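Local atomic coordinates of cytochrome oxidase subunit II (Rhodothermus marinus, PDB entry 1W2L), a protein that carries a heme c domain, the part described here, and is probably the subunit through which a caa3 oxygen reductase receives electrons. Residues P32-S40 / L91-Q99. Sequence-based numbering, arbitrary orientation.
Sequences PSFKGLYGS and LIEFIKQQQ. With HEC (heme c), chain B; ACT (acetate ion), chain D.
Lys96 lays its aliphatic chain flat along the Tyr38 ring, with CG 3.6 Å from the ring centroid and only 11° off its normal, a CH-pi contact almost centred on the face. In this cytochrome c fold the C-terminal helix 85-96 thereby meets the loop that follows the heme-binding His22, which from Phe34 to Ser40 makes two consecutive type II beta turns sharing Leu37. Tyr38, its CG anti to the backbone N (chi1 -179°), swings its ring out against the helix, side by side with the Lys96 chain and pointing the same way; a water bridges Tyr38 OH and Lys96 NZ, and NZ also forms a salt bridge with Glu93. Replacing Tyr38 by an alanine is likely to strip the Lys96 methylenes of their aromatic platform and leave the bridging water without its hydroxyl partner. Toward the heme, Ile95 CG1 sits over one face of Phe34, 4.0 Å from CD2, while the ring's edge meets the porphyrin and Phe34 also stacks on His22. Ile95 CG2 touches Leu37 CD2, whose other methyl, CD1, packs on a heme propionate. Beyond the helix, Gly36 N donates to Gln98 O at 2.7 Å, the donor 39° out of the carbonyl plane. A second water accepts from Tyr38 N and lies within hydrogen-bonding distance of Gln98 O and Ile95 O, 2.6 Å from the latter.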
loop_
_atom_site.group_PDB
_atom_site.type_symbol
_atom_site.label_atom_id
_atom_site.label_comp_id
_atom_site.label_asym_id
_atom_site.label_seq_id
_atom_site.Cartn_x
_atom_site.Cartn_y
_atom_site.Cartn_z
ATOM N N PRO A 32 -4.124 -3.568 -6.438
ATOM C CA PRO A 32 -4.172 -2.290 -7.184
ATOM C C PRO A 32 -2.798 -1.673 -7.344
ATOM O O PRO A 32 -1.900 -1.822 -6.538
ATOM C CB PRO A 32 -5.077 -1.428 -6.351
ATOM C CG PRO A 32 -4.994 -2.016 -4.968
ATOM C CD PRO A 32 -4.780 -3.485 -5.143
ATOM N N SER A 33 -2.663 -0.889 -8.423
ATOM C CA SER A 33 -1.394 -0.213 -8.610
ATOM C C SER A 33 -1.189 0.863 -7.559
ATOM O O SER A 33 -2.132 1.510 -7.089
ATOM C CB SER A 33 -1.384 0.424 -10.001
ATOM O OG SER A 33 -0.102 0.924 -10.332
ATOM N N PHE A 34 0.082 1.108 -7.214
ATOM C CA PHE A 34 0.435 2.235 -6.361
ATOM C C PHE A 34 0.499 3.562 -7.081
ATOM O O PHE A 34 0.484 4.605 -6.479
ATOM C CB PHE A 34 1.796 2.001 -5.722
ATOM C CG PHE A 34 1.860 0.937 -4.651
ATOM C CD1 PHE A 34 0.728 0.486 -3.984
ATOM C CD2 PHE A 34 3.066 0.397 -4.308
ATOM C CE1 PHE A 34 0.853 -0.432 -2.964
ATOM C CE2 PHE A 34 3.179 -0.516 -3.269
ATOM C CZ PHE A 34 2.067 -0.949 -2.620
ATOM N N LYS A 35 0.614 3.643 -8.359
ATOM C CA LYS A 35 0.568 4.830 -9.181
ATOM C C LYS A 35 -0.735 5.579 -8.978
ATOM O O LYS A 35 -1.833 5.135 -9.265
ATOM C CB LYS A 35 0.827 4.501 -10.656
ATOM C CG LYS A 35 0.948 5.781 -11.502
ATOM C CD LYS A 35 1.149 5.478 -12.970
ATOM C CE LYS A 35 1.043 6.732 -13.840
ATOM N NZ LYS A 35 0.923 6.382 -15.270
ATOM N N GLY A 36 -0.566 6.815 -8.440
ATOM C CA GLY A 36 -1.713 7.648 -8.199
ATOM C C GLY A 36 -2.498 7.308 -6.933
ATOM O O GLY A 36 -3.571 7.889 -6.661
ATOM N N LEU A 37 -2.040 6.340 -6.137
ATOM C CA LEU A 37 -2.787 5.894 -4.994
ATOM C C LEU A 37 -2.934 6.974 -3.927
ATOM O O LEU A 37 -4.018 7.301 -3.453
ATOM C CB LEU A 37 -2.139 4.639 -4.389
ATOM C CG LEU A 37 -2.635 4.204 -3.032
ATOM C CD1 LEU A 37 -4.151 3.995 -3.026
ATOM C CD2 LEU A 37 -1.918 2.941 -2.568
ATOM N N TYR A 38 -1.820 7.569 -3.481
ATOM C CA TYR A 38 -1.860 8.565 -2.434
ATOM C C TYR A 38 -2.650 9.779 -2.880
ATOM O O TYR A 38 -2.318 10.380 -3.900
ATOM C CB TYR A 38 -0.447 8.972 -2.029
ATOM C CG TYR A 38 -0.416 9.984 -0.920
ATOM C CD1 TYR A 38 -0.808 9.668 0.381
ATOM C CD2 TYR A 38 -0.001 11.299 -1.105
ATOM C CE1 TYR A 38 -0.790 10.579 1.410
ATOM C CE2 TYR A 38 0.046 12.219 -0.094
ATOM C CZ TYR A 38 -0.348 11.882 1.167
ATOM O OH TYR A 38 -0.294 12.816 2.153
ATOM N N GLY A 39 -3.648 10.109 -2.079
ATOM C CA GLY A 39 -4.559 11.204 -2.356
ATOM C C GLY A 39 -5.735 10.859 -3.231
ATOM O O GLY A 39 -6.536 11.760 -3.468
ATOM N N SER A 40 -5.891 9.601 -3.629
ATOM C CA SER A 40 -7.042 9.141 -4.394
ATOM C C SER A 40 -8.185 8.723 -3.497
ATOM O O SER A 40 -7.961 8.471 -2.315
ATOM C CB SER A 40 -6.633 7.995 -5.316
ATOM O OG SER A 40 -6.346 6.810 -4.605
ATOM N N LEU A 91 8.065 2.881 3.236
ATOM C CA LEU A 91 7.140 2.386 2.224
ATOM C C LEU A 91 6.157 3.468 1.835
ATOM O O LEU A 91 5.808 3.630 0.683
ATOM C CB LEU A 91 6.397 1.134 2.708
ATOM C CG LEU A 91 7.235 -0.149 2.673
ATOM C CD1 LEU A 91 6.645 -1.186 3.591
ATOM C CD2 LEU A 91 7.394 -0.718 1.284
ATOM N N ILE A 92 5.633 4.195 2.821
ATOM C CA ILE A 92 4.671 5.263 2.509
ATOM C C ILE A 92 5.314 6.382 1.707
ATOM O O ILE A 92 4.677 6.892 0.781
ATOM C CB ILE A 92 3.959 5.684 3.800
ATOM C CG1 ILE A 92 3.065 4.519 4.229
ATOM C CG2 ILE A 92 3.164 6.965 3.577
ATOM C CD1 ILE A 92 2.331 4.707 5.535
ATOM N N GLU A 93 6.548 6.760 2.055
ATOM C CA GLU A 93 7.224 7.788 1.265
ATOM C C GLU A 93 7.369 7.350 -0.196
ATOM O O GLU A 93 7.139 8.115 -1.139
ATOM C CB GLU A 93 8.548 8.153 1.901
ATOM C CG GLU A 93 8.350 9.062 3.097
ATOM C CD GLU A 93 7.358 10.204 2.996
ATOM O OE1 GLU A 93 6.329 10.165 3.708
ATOM O OE2 GLU A 93 7.585 11.107 2.174
ATOM N N PHE A 94 7.736 6.085 -0.379
ATOM C CA PHE A 94 7.851 5.552 -1.738
ATOM C C PHE A 94 6.498 5.567 -2.442
ATOM O O PHE A 94 6.378 6.009 -3.591
ATOM C CB PHE A 94 8.394 4.132 -1.679
ATOM C CG PHE A 94 8.412 3.411 -3.007
ATOM C CD1 PHE A 94 9.424 3.696 -3.930
ATOM C CD2 PHE A 94 7.462 2.502 -3.379
ATOM C CE1 PHE A 94 9.460 3.051 -5.164
ATOM C CE2 PHE A 94 7.495 1.849 -4.598
ATOM C CZ PHE A 94 8.495 2.116 -5.512
ATOM N N ILE A 95 5.441 5.130 -1.759
ATOM C CA ILE A 95 4.096 5.155 -2.386
ATOM C C ILE A 95 3.685 6.567 -2.751
ATOM O O ILE A 95 3.145 6.741 -3.854
ATOM C CB ILE A 95 3.018 4.492 -1.500
ATOM C CG1 ILE A 95 3.303 3.018 -1.344
ATOM C CG2 ILE A 95 1.615 4.774 -2.005
ATOM C CD1 ILE A 95 2.428 2.380 -0.289
ATOM N N LYS A 96 3.898 7.529 -1.869
ATOM C CA LYS A 96 3.390 8.881 -2.120
ATOM C C LYS A 96 3.948 9.475 -3.379
ATOM O O LYS A 96 3.296 10.331 -3.981
ATOM C CB LYS A 96 3.742 9.834 -0.973
ATOM C CG LYS A 96 2.935 9.638 0.278
ATOM C CD LYS A 96 3.174 10.597 1.411
ATOM C CE LYS A 96 4.105 11.748 1.194
ATOM N NZ LYS A 96 4.229 12.366 2.591
ATOM N N GLN A 97 5.165 9.068 -3.731
ATOM C CA GLN A 97 5.743 9.633 -4.943
ATOM C C GLN A 97 5.399 8.872 -6.219
ATOM O O GLN A 97 5.840 9.234 -7.320
ATOM C CB GLN A 97 7.244 9.689 -4.768
ATOM C CG GLN A 97 7.965 8.933 -3.711
ATOM C CD GLN A 97 9.456 9.265 -3.776
ATOM O OE1 GLN A 97 10.285 8.458 -4.195
ATOM N NE2 GLN A 97 9.768 10.476 -3.340
ATOM N N GLN A 98 4.593 7.817 -6.156
ATOM C CA GLN A 98 4.140 7.153 -7.386
ATOM C C GLN A 98 2.909 7.862 -7.902
ATOM O O GLN A 98 1.798 7.666 -7.385
ATOM C CB GLN A 98 3.853 5.667 -7.157
ATOM C CG GLN A 98 4.970 4.983 -6.381
ATOM C CD GLN A 98 6.305 5.131 -7.074
ATOM O OE1 GLN A 98 6.428 4.966 -8.307
ATOM N NE2 GLN A 98 7.286 5.447 -6.252
ATOM N N GLN A 99 3.062 8.784 -8.857
ATOM C CA GLN A 99 1.921 9.668 -9.161
ATOM C C GLN A 99 1.614 9.785 -10.658
ATOM O O GLN A 99 2.427 9.167 -11.416
ATOM C CB GLN A 99 2.186 11.063 -8.559
ATOM C CG GLN A 99 2.090 11.207 -7.066
ATOM C CD GLN A 99 0.735 10.864 -6.482
ATOM O OE1 GLN A 99 0.490 10.657 -5.294
ATOM N NE2 GLN A 99 -0.284 10.712 -7.309
HETATM FE FE HEC B . -1.010 -4.861 -0.683
HETATM C CHA HEC B . -4.081 -3.378 -0.868
HETATM C CHB HEC B . 0.315 -1.952 0.500
HETATM C CHC HEC B . 2.013 -6.376 -0.419
HETATM C CHD HEC B . -2.273 -7.642 -2.219
HETATM N NA HEC B . -1.756 -3.031 -0.248
HETATM C C1A HEC B . -3.071 -2.625 -0.369
HETATM C C2A HEC B . -3.109 -1.211 -0.097
HETATM C C3A HEC B . -1.899 -0.827 0.334
HETATM C C4A HEC B . -1.008 -1.973 0.237
HETATM C CMA HEC B . -1.418 0.574 0.710
HETATM C CAA HEC B . -4.345 -0.344 -0.366
HETATM C CBA HEC B . -4.305 -0.030 -1.860
HETATM C CGA HEC B . -5.477 0.831 -2.444
HETATM O O1A HEC B . -5.500 0.832 -3.651
HETATM O O2A HEC B . -6.288 1.359 -1.638
HETATM N NB HEC B . 0.822 -4.266 -0.083
HETATM C C1B HEC B . 1.141 -3.049 0.316
HETATM C C2B HEC B . 2.585 -2.968 0.636
HETATM C C3B HEC B . 3.039 -4.249 0.440
HETATM C C4B HEC B . 1.966 -5.055 -0.043
HETATM C CMB HEC B . 3.317 -1.753 1.033
HETATM C CAB HEC B . 4.435 -4.786 0.653
HETATM C CBB HEC B . 4.895 -4.503 2.104
HETATM N NC HEC B . -0.275 -6.648 -1.157
HETATM C C1C HEC B . 1.041 -7.069 -0.972
HETATM C C2C HEC B . 1.142 -8.445 -1.519
HETATM C C3C HEC B . -0.047 -8.784 -2.006
HETATM C C4C HEC B . -0.953 -7.694 -1.779
HETATM C CMC HEC B . 2.457 -9.225 -1.505
HETATM C CAC HEC B . -0.423 -10.016 -2.840
HETATM C CBC HEC B . -0.223 -11.376 -2.215
HETATM N ND HEC B . -2.832 -5.405 -1.357
HETATM C C1D HEC B . -3.132 -6.574 -1.991
HETATM C C2D HEC B . -4.510 -6.572 -2.426
HETATM C C3D HEC B . -4.985 -5.396 -2.018
HETATM C C4D HEC B . -3.978 -4.655 -1.353
HETATM C CMD HEC B . -5.156 -7.663 -3.170
HETATM C CAD HEC B . -6.455 -4.864 -2.238
HETATM C CBD HEC B . -7.422 -5.421 -1.196
HETATM C CGD HEC B . -7.273 -4.712 0.107
HETATM O O1D HEC B . -6.803 -5.312 1.116
HETATM O O2D HEC B . -7.586 -3.484 0.161
HETATM C C ACT D . -2.394 12.898 4.962
HETATM O O ACT D . -1.776 12.079 4.229
HETATM O OXT ACT D . -3.040 12.764 5.988
HETATM C CH3 ACT D . -2.289 14.372 4.461
HETATM O O HOH W 1 0.725 7.303 -4.753
HETATM O O HOH W 2 1.916 14.421 2.113
#